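Local atomic coordinates of protease (Helicobacter pylori, PDB entry 5EUF), a protein that probably acts as a zinc-dependent M16-family peptidase, a virulence factor that cleaves the cytoplasmic domain of human junctional adhesion molecule A and weakens the gastric epithelial barrier. Residues Glu231-His243 and Phe407-Pro419. Sequence-based numbering, arbitrary orientation.
Sequences EPKQDGARTAVVH and FKDTQSTTVFLKP
V242 spreads its two methyls over alternate residues of strand 412-418: CG1 meets L417 CD1 at 3.7 Å, and CG2 reaches V415 CG1 at 4.1 Å. The motif is a parallel strand pair at the edge, within this chain, of the second M16 domain's mixed sheet, with the C-terminal strand 412-418 inserted between 238-243 and 251-258. A240 lies on the same face as V242 and V415, and helix 142-154 packs against this side. On the other face, V241 CG2 touches the edge of the F416 ring at CD2 (3.8 Å), in the ring plane; F416 also packs against helix 323-338. The backbones exchange six hydrogen bonds, from R238 N to S412 O through to K418 N to V242 O. R238, T239 and A240 pair antiparallel with a strand of the second subunit, extending the sheet. Near the C-terminus, H243 ND1 approaches K418 CB at 3.6 Å, while the lysine's extended chain carries NZ to a salt bridge with E324. At the far end, Q234, its OE1 hydrogen-bonded to K257 NZ, lays CG against one guanidinium face of R238, toward its rim. Q234 CG stands anti to its own backbone N (chi1 -170°), and the extended chain brings the amide to T413, where NE2 gives OG1 a weak hydrogen bond (3.4 Å).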
ATOM      1  N   GLU B 231     -10.339  -3.466   3.191  1.00 26.85           N
ATOM      2  CA  GLU B 231      -9.747  -4.492   2.343  1.00 30.57           C
ATOM      3  C   GLU B 231     -10.810  -5.230   1.552  1.00 23.31           C
ATOM      4  O   GLU B 231     -11.744  -5.782   2.129  1.00 33.69           O
ATOM      5  CB  GLU B 231      -8.945  -5.489   3.176  1.00 24.47           C
ATOM      6  CG  GLU B 231      -7.451  -5.394   2.970  1.00 24.66           C
ATOM      7  CD  GLU B 231      -7.002  -5.925   1.633  1.00 36.96           C
ATOM      8  OE1 GLU B 231      -7.646  -6.860   1.113  1.00 60.01           O
ATOM      9  OE2 GLU B 231      -6.000  -5.404   1.105  1.00 24.65           O
ATOM     10  N   PRO B 232     -10.674  -5.232   0.219  1.00 29.21           N
ATOM     11  CA  PRO B 232     -11.560  -6.044  -0.614  1.00 29.20           C
ATOM     12  C   PRO B 232     -11.446  -7.513  -0.222  1.00 25.99           C
ATOM     13  O   PRO B 232     -10.378  -7.929   0.225  1.00 40.10           O
ATOM     14  CB  PRO B 232     -11.035  -5.799  -2.032  1.00 31.56           C
ATOM     15  CG  PRO B 232     -10.320  -4.489  -1.954  1.00 17.85           C
ATOM     16  CD  PRO B 232      -9.717  -4.452  -0.586  1.00 16.84           C
ATOM     17  N   LYS B 233     -12.528  -8.274  -0.363  1.00 17.58           N
ATOM     18  CA  LYS B 233     -12.502  -9.698  -0.055  1.00 30.65           C
ATOM     19  C   LYS B 233     -11.403 -10.374  -0.861  1.00 27.56           C
ATOM     20  O   LYS B 233     -11.286 -10.154  -2.066  1.00 40.12           O
ATOM     21  CB  LYS B 233     -13.858 -10.350  -0.347  1.00 18.34           C
ATOM     22  N   GLN B 234     -10.584 -11.177  -0.189  1.00 31.29           N
ATOM     23  CA  GLN B 234      -9.485 -11.863  -0.853  1.00 33.75           C
ATOM     24  C   GLN B 234     -10.034 -12.832  -1.895  1.00 32.18           C
ATOM     25  O   GLN B 234     -10.834 -13.715  -1.590  1.00 18.76           O
ATOM     26  CB  GLN B 234      -8.601 -12.592   0.160  1.00 23.52           C
ATOM     27  CG  GLN B 234      -7.302 -13.118  -0.428  1.00 16.09           C
ATOM     28  CD  GLN B 234      -6.240 -13.352   0.626  1.00 44.74           C
ATOM     29  OE1 GLN B 234      -6.240 -12.713   1.679  1.00 24.88           O
ATOM     30  NE2 GLN B 234      -5.325 -14.272   0.347  1.00 49.18           N
ATOM     31  N   ASP B 235      -9.597 -12.644  -3.133  1.00 52.10           N
ATOM     32  CA  ASP B 235     -10.165 -13.340  -4.277  1.00 53.34           C
ATOM     33  C   ASP B 235      -9.311 -14.519  -4.739  1.00 50.13           C
ATOM     34  O   ASP B 235      -9.392 -14.934  -5.895  1.00 50.23           O
ATOM     35  CB  ASP B 235     -10.354 -12.349  -5.429  1.00 58.20           C
ATOM     36  CG  ASP B 235      -9.254 -11.293  -5.479  1.00 62.53           C
ATOM     37  OD1 ASP B 235      -8.116 -11.585  -5.051  1.00 60.59           O
ATOM     38  OD2 ASP B 235      -9.528 -10.166  -5.941  1.00 71.57           O
ATOM     39  N   GLY B 236      -8.495 -15.053  -3.836  1.00 43.50           N
ATOM     40  CA  GLY B 236      -7.596 -16.141  -4.181  1.00 20.13           C
ATOM     41  C   GLY B 236      -6.251 -16.055  -3.485  1.00 24.42           C
ATOM     42  O   GLY B 236      -5.919 -15.043  -2.862  1.00 35.14           O
ATOM     43  N   ALA B 237      -5.470 -17.125  -3.605  1.00 22.74           N
ATOM     44  CA  ALA B 237      -4.209 -17.262  -2.882  1.00 24.71           C
ATOM     45  C   ALA B 237      -3.190 -16.187  -3.248  1.00 20.16           C
ATOM     46  O   ALA B 237      -3.092 -15.777  -4.402  1.00 27.08           O
ATOM     47  CB  ALA B 237      -3.618 -18.643  -3.128  1.00 18.81           C
ATOM     48  N   ARG B 238      -2.432 -15.738  -2.253  1.00 22.02           N
ATOM     49  CA  ARG B 238      -1.358 -14.772  -2.471  1.00 24.35           C
ATOM     50  C   ARG B 238      -0.052 -15.303  -1.895  1.00 25.03           C
ATOM     51  O   ARG B 238      -0.007 -15.733  -0.745  1.00 34.16           O
ATOM     52  CB  ARG B 238      -1.708 -13.421  -1.840  1.00 16.59           C
ATOM     53  CG  ARG B 238      -3.020 -12.832  -2.334  1.00 26.41           C
ATOM     54  CD  ARG B 238      -3.401 -11.566  -1.581  1.00 16.02           C
ATOM     55  NE  ARG B 238      -4.724 -11.089  -1.980  1.00 31.45           N
ATOM     56  CZ  ARG B 238      -5.348 -10.054  -1.428  1.00 35.56           C
ATOM     57  NH1 ARG B 238      -4.775  -9.376  -0.444  1.00 43.23           N
ATOM     58  NH2 ARG B 238      -6.551  -9.697  -1.858  1.00 42.38           N
ATOM     59  N   THR B 239       1.007 -15.295  -2.699  1.00 29.51           N
ATOM     60  CA  THR B 239       2.312 -15.754  -2.228  1.00 29.94           C
ATOM     61  C   THR B 239       3.424 -14.743  -2.492  1.00 30.43           C
ATOM     62  O   THR B 239       3.302 -13.861  -3.347  1.00 31.84           O
ATOM     63  CB  THR B 239       2.731 -17.091  -2.877  1.00 25.06           C
ATOM     64  OG1 THR B 239       3.094 -16.869  -4.246  1.00 33.70           O
ATOM     65  CG2 THR B 239       1.611 -18.115  -2.795  1.00 30.05           C
ATOM     66  N   ALA B 240       4.513 -14.898  -1.749  1.00 18.80           N
ATOM     67  CA  ALA B 240       5.689 -14.058  -1.889  1.00 19.22           C
ATOM     68  C   ALA B 240       6.899 -14.773  -1.301  1.00 19.87           C
ATOM     69  O   ALA B 240       6.832 -15.327  -0.205  1.00 20.06           O
ATOM     70  CB  ALA B 240       5.473 -12.722  -1.206  1.00 18.44           C
ATOM     71  N   VAL B 241       8.002 -14.774  -2.038  1.00 21.52           N
ATOM     72  CA  VAL B 241       9.236 -15.361  -1.540  1.00 22.78           C
ATOM     73  C   VAL B 241      10.203 -14.257  -1.142  1.00 27.41           C
ATOM     74  O   VAL B 241      10.405 -13.303  -1.892  1.00 48.96           O
ATOM     75  CB  VAL B 241       9.893 -16.280  -2.587  1.00 23.12           C
ATOM     76  CG1 VAL B 241      11.274 -16.714  -2.123  1.00 24.23           C
ATOM     77  CG2 VAL B 241       9.009 -17.487  -2.856  1.00 23.07           C
ATOM     78  N   VAL B 242      10.786 -14.375   0.045  1.00 22.01           N
ATOM     79  CA  VAL B 242      11.745 -13.381   0.508  1.00 40.27           C
ATOM     80  C   VAL B 242      13.133 -13.983   0.711  1.00 38.33           C
ATOM     81  O   VAL B 242      13.360 -14.744   1.650  1.00 44.21           O
ATOM     82  CB  VAL B 242      11.282 -12.725   1.819  1.00 30.16           C
ATOM     83  CG1 VAL B 242      12.342 -11.761   2.330  1.00 26.61           C
ATOM     84  CG2 VAL B 242       9.959 -12.008   1.607  1.00 23.70           C
ATOM     85  N   HIS B 243      14.052 -13.641  -0.185  1.00 31.06           N
ATOM     86  CA  HIS B 243      15.443 -14.046  -0.044  1.00 31.03           C
ATOM     87  C   HIS B 243      16.212 -13.009   0.770  1.00 44.43           C
ATOM     88  O   HIS B 243      16.288 -11.841   0.390  1.00 41.80           O
ATOM     89  CB  HIS B 243      16.100 -14.238  -1.412  1.00 30.01           C
ATOM     90  CG  HIS B 243      15.702 -15.505  -2.102  1.00 35.65           C
ATOM     91  ND1 HIS B 243      16.303 -16.717  -1.837  1.00 45.65           N
ATOM     92  CD2 HIS B 243      14.768 -15.748  -3.053  1.00 35.66           C
ATOM     93  CE1 HIS B 243      15.753 -17.652  -2.590  1.00 41.47           C
ATOM     94  NE2 HIS B 243      14.818 -17.092  -3.337  1.00 36.22           N
ATOM     95  N   PHE B 407     -10.287 -21.472   6.557  1.00 18.28           N
ATOM     96  CA  PHE B 407      -9.021 -22.069   6.143  1.00 27.25           C
ATOM     97  C   PHE B 407      -9.108 -22.610   4.721  1.00 34.65           C
ATOM     98  O   PHE B 407      -8.824 -23.783   4.467  1.00 28.73           O
ATOM     99  CB  PHE B 407      -8.594 -23.172   7.114  1.00 27.15           C
ATOM    100  CG  PHE B 407      -8.349 -22.685   8.515  1.00 26.09           C
ATOM    101  CD1 PHE B 407      -8.034 -21.356   8.759  1.00 31.59           C
ATOM    102  CD2 PHE B 407      -8.434 -23.554   9.590  1.00 32.38           C
ATOM    103  CE1 PHE B 407      -7.810 -20.903  10.048  1.00 32.21           C
ATOM    104  CE2 PHE B 407      -8.211 -23.109  10.881  1.00 37.87           C
ATOM    105  CZ  PHE B 407      -7.898 -21.781  11.110  1.00 34.86           C
ATOM    106  N   LYS B 408      -9.513 -21.737   3.801  1.00 40.34           N
ATOM    107  CA  LYS B 408      -9.526 -22.042   2.377  1.00 28.25           C
ATOM    108  C   LYS B 408      -8.358 -21.343   1.693  1.00 19.71           C
ATOM    109  O   LYS B 408      -7.965 -20.249   2.095  1.00 26.28           O
ATOM    110  CB  LYS B 408     -10.849 -21.612   1.739  1.00 20.44           C
ATOM    111  CG  LYS B 408     -12.071 -22.302   2.320  1.00 32.08           C
ATOM    112  CD  LYS B 408     -13.288 -22.129   1.418  1.00 40.94           C
ATOM    113  CE  LYS B 408     -14.329 -21.204   2.034  1.00 38.31           C
ATOM    114  NZ  LYS B 408     -13.825 -19.815   2.201  1.00 52.15           N
ATOM    115  N   ASP B 409      -7.809 -21.974   0.661  1.00 30.69           N
ATOM    116  CA  ASP B 409      -6.664 -21.413  -0.057  1.00 44.63           C
ATOM    117  C   ASP B 409      -6.971 -20.043  -0.664  1.00 40.95           C
ATOM    118  O   ASP B 409      -6.084 -19.197  -0.789  1.00 34.18           O
ATOM    119  CB  ASP B 409      -6.198 -22.379  -1.149  1.00 44.60           C
ATOM    120  CG  ASP B 409      -7.352 -22.992  -1.919  1.00 68.45           C
ATOM    121  OD1 ASP B 409      -8.421 -22.351  -2.002  1.00 79.75           O
ATOM    122  OD2 ASP B 409      -7.191 -24.117  -2.438  1.00 77.00           O
ATOM    123  N   THR B 410      -8.233 -19.823  -1.021  1.00 37.40           N
ATOM    124  CA  THR B 410      -8.658 -18.561  -1.620  1.00 26.69           C
ATOM    125  C   THR B 410      -8.535 -17.382  -0.652  1.00 29.28           C
ATOM    126  O   THR B 410      -8.628 -16.225  -1.060  1.00 27.04           O
ATOM    127  CB  THR B 410     -10.112 -18.644  -2.122  1.00 39.08           C
ATOM    128  OG1 THR B 410     -10.981 -18.976  -1.032  1.00 45.35           O
ATOM    129  CG2 THR B 410     -10.241 -19.700  -3.211  1.00 30.73           C
ATOM    130  N   GLN B 411      -8.334 -17.680   0.628  1.00 41.41           N
ATOM    131  CA  GLN B 411      -8.108 -16.646   1.633  1.00 37.30           C
ATOM    132  C   GLN B 411      -6.723 -16.803   2.246  1.00 38.32           C
ATOM    133  O   GLN B 411      -6.399 -16.171   3.254  1.00 35.06           O
ATOM    134  CB  GLN B 411      -9.173 -16.707   2.729  1.00 29.35           C
ATOM    135  CG  GLN B 411     -10.597 -16.604   2.229  1.00 41.38           C
ATOM    136  CD  GLN B 411     -11.604 -16.703   3.354  1.00 66.65           C
ATOM    137  OE1 GLN B 411     -11.267 -16.498   4.523  1.00 62.54           O
ATOM    138  NE2 GLN B 411     -12.848 -17.025   3.012  1.00 76.91           N
ATOM    139  N   SER B 412      -5.908 -17.653   1.629  1.00 36.05           N
ATOM    140  CA  SER B 412      -4.589 -17.959   2.160  1.00 20.61           C
ATOM    141  C   SER B 412      -3.538 -16.972   1.673  1.00 27.78           C
ATOM    142  O   SER B 412      -3.566 -16.518   0.532  1.00 36.50           O
ATOM    143  CB  SER B 412      -4.172 -19.382   1.781  1.00 35.02           C
ATOM    144  OG  SER B 412      -3.829 -19.466   0.409  1.00 28.46           O
ATOM    145  N   THR B 413      -2.612 -16.645   2.565  1.00 33.79           N
ATOM    146  CA  THR B 413      -1.448 -15.846   2.226  1.00 24.82           C
ATOM    147  C   THR B 413      -0.213 -16.583   2.717  1.00 26.19           C
ATOM    148  O   THR B 413      -0.145 -16.984   3.877  1.00 36.37           O
ATOM    149  CB  THR B 413      -1.509 -14.446   2.852  1.00 28.22           C
ATOM    150  OG1 THR B 413      -2.709 -13.783   2.430  1.00 35.63           O
ATOM    151  CG2 THR B 413      -0.295 -13.625   2.441  1.00 17.17           C
ATOM    152  N   THR B 414       0.756 -16.775   1.831  1.00 18.51           N
ATOM    153  CA  THR B 414       1.932 -17.567   2.156  1.00 19.10           C
ATOM    154  C   THR B 414       3.222 -16.825   1.834  1.00 24.94           C
ATOM    155  O   THR B 414       3.423 -16.373   0.710  1.00 19.97           O
ATOM    156  CB  THR B 414       1.920 -18.906   1.402  1.00 28.13           C
ATOM    157  OG1 THR B 414       0.723 -19.626   1.719  1.00 41.52           O
ATOM    158  CG2 THR B 414       3.126 -19.740   1.782  1.00 32.43           C
ATOM    159  N   VAL B 415       4.101 -16.703   2.824  1.00 24.32           N
ATOM    160  CA  VAL B 415       5.382 -16.035   2.619  1.00 23.98           C
ATOM    161  C   VAL B 415       6.543 -16.936   3.026  1.00 33.77           C
ATOM    162  O   VAL B 415       6.601 -17.413   4.158  1.00 42.23           O
ATOM    163  CB  VAL B 415       5.462 -14.715   3.408  1.00 22.36           C
ATOM    164  CG1 VAL B 415       6.834 -14.078   3.246  1.00 20.36           C
ATOM    165  CG2 VAL B 415       4.368 -13.762   2.952  1.00 18.87           C
ATOM    166  N   PHE B 416       7.462 -17.165   2.091  1.00 36.36           N
ATOM    167  CA  PHE B 416       8.632 -18.003   2.340  1.00 27.09           C
ATOM    168  C   PHE B 416       9.864 -17.162   2.663  1.00 35.91           C
ATOM    169  O   PHE B 416      10.095 -16.120   2.046  1.00 41.07           O
ATOM    170  CB  PHE B 416       8.922 -18.894   1.131  1.00 24.46           C
ATOM    171  CG  PHE B 416       7.822 -19.863   0.807  1.00 40.84           C
ATOM    172  CD1 PHE B 416       7.251 -20.643   1.799  1.00 38.58           C
ATOM    173  CD2 PHE B 416       7.355 -19.991  -0.493  1.00 44.50           C
ATOM    174  CE1 PHE B 416       6.237 -21.537   1.498  1.00 43.21           C
ATOM    175  CE2 PHE B 416       6.344 -20.882  -0.799  1.00 36.24           C
ATOM    176  CZ  PHE B 416       5.784 -21.656   0.197  1.00 37.62           C
ATOM    177  N   LEU B 417      10.659 -17.623   3.623  1.00 38.05           N
ATOM    178  CA  LEU B 417      11.901 -16.940   3.966  1.00 34.65           C
ATOM    179  C   LEU B 417      13.107 -17.815   3.636  1.00 43.97           C
ATOM    180  O   LEU B 417      13.304 -18.872   4.232  1.00 38.65           O
ATOM    181  CB  LEU B 417      11.911 -16.552   5.441  1.00 34.85           C
ATOM    182  CG  LEU B 417      12.989 -15.544   5.836  1.00 37.18           C
ATOM    183  CD1 LEU B 417      12.887 -14.299   4.974  1.00 25.32           C
ATOM    184  CD2 LEU B 417      12.871 -15.190   7.306  1.00 31.76           C
ATOM    185  N   LYS B 418      13.908 -17.361   2.678  1.00 43.89           N
ATOM    186  CA  LYS B 418      15.049 -18.120   2.180  1.00 37.53           C
ATOM    187  C   LYS B 418      16.293 -17.229   2.123  1.00 58.23           C
ATOM    188  O   LYS B 418      16.183 -16.013   2.270  1.00 73.16           O
ATOM    189  CB  LYS B 418      14.730 -18.687   0.793  1.00 38.77           C
ATOM    190  CG  LYS B 418      13.552 -19.634   0.756  1.00 29.53           C
ATOM    191  CD  LYS B 418      13.300 -20.121  -0.659  1.00 30.17           C
ATOM    192  CE  LYS B 418      12.219 -21.185  -0.687  1.00 49.22           C
ATOM    193  NZ  LYS B 418      12.015 -21.733  -2.056  1.00 52.34           N
ATOM    194  N   PRO B 419      17.486 -17.821   1.937  1.00 56.18           N
ATOM    195  CA  PRO B 419      17.835 -19.246   1.978  1.00 56.22           C
ATOM    196  C   PRO B 419      18.142 -19.709   3.395  1.00 66.76           C
ATOM    197  O   PRO B 419      19.052 -19.149   4.006  1.00 71.54           O
ATOM    198  CB  PRO B 419      19.090 -19.332   1.094  1.00 51.74           C
ATOM    199  CG  PRO B 419      19.180 -18.001   0.391  1.00 55.96           C
ATOM    200  CD  PRO B 419      18.569 -17.030   1.337  1.00 55.30           C
TER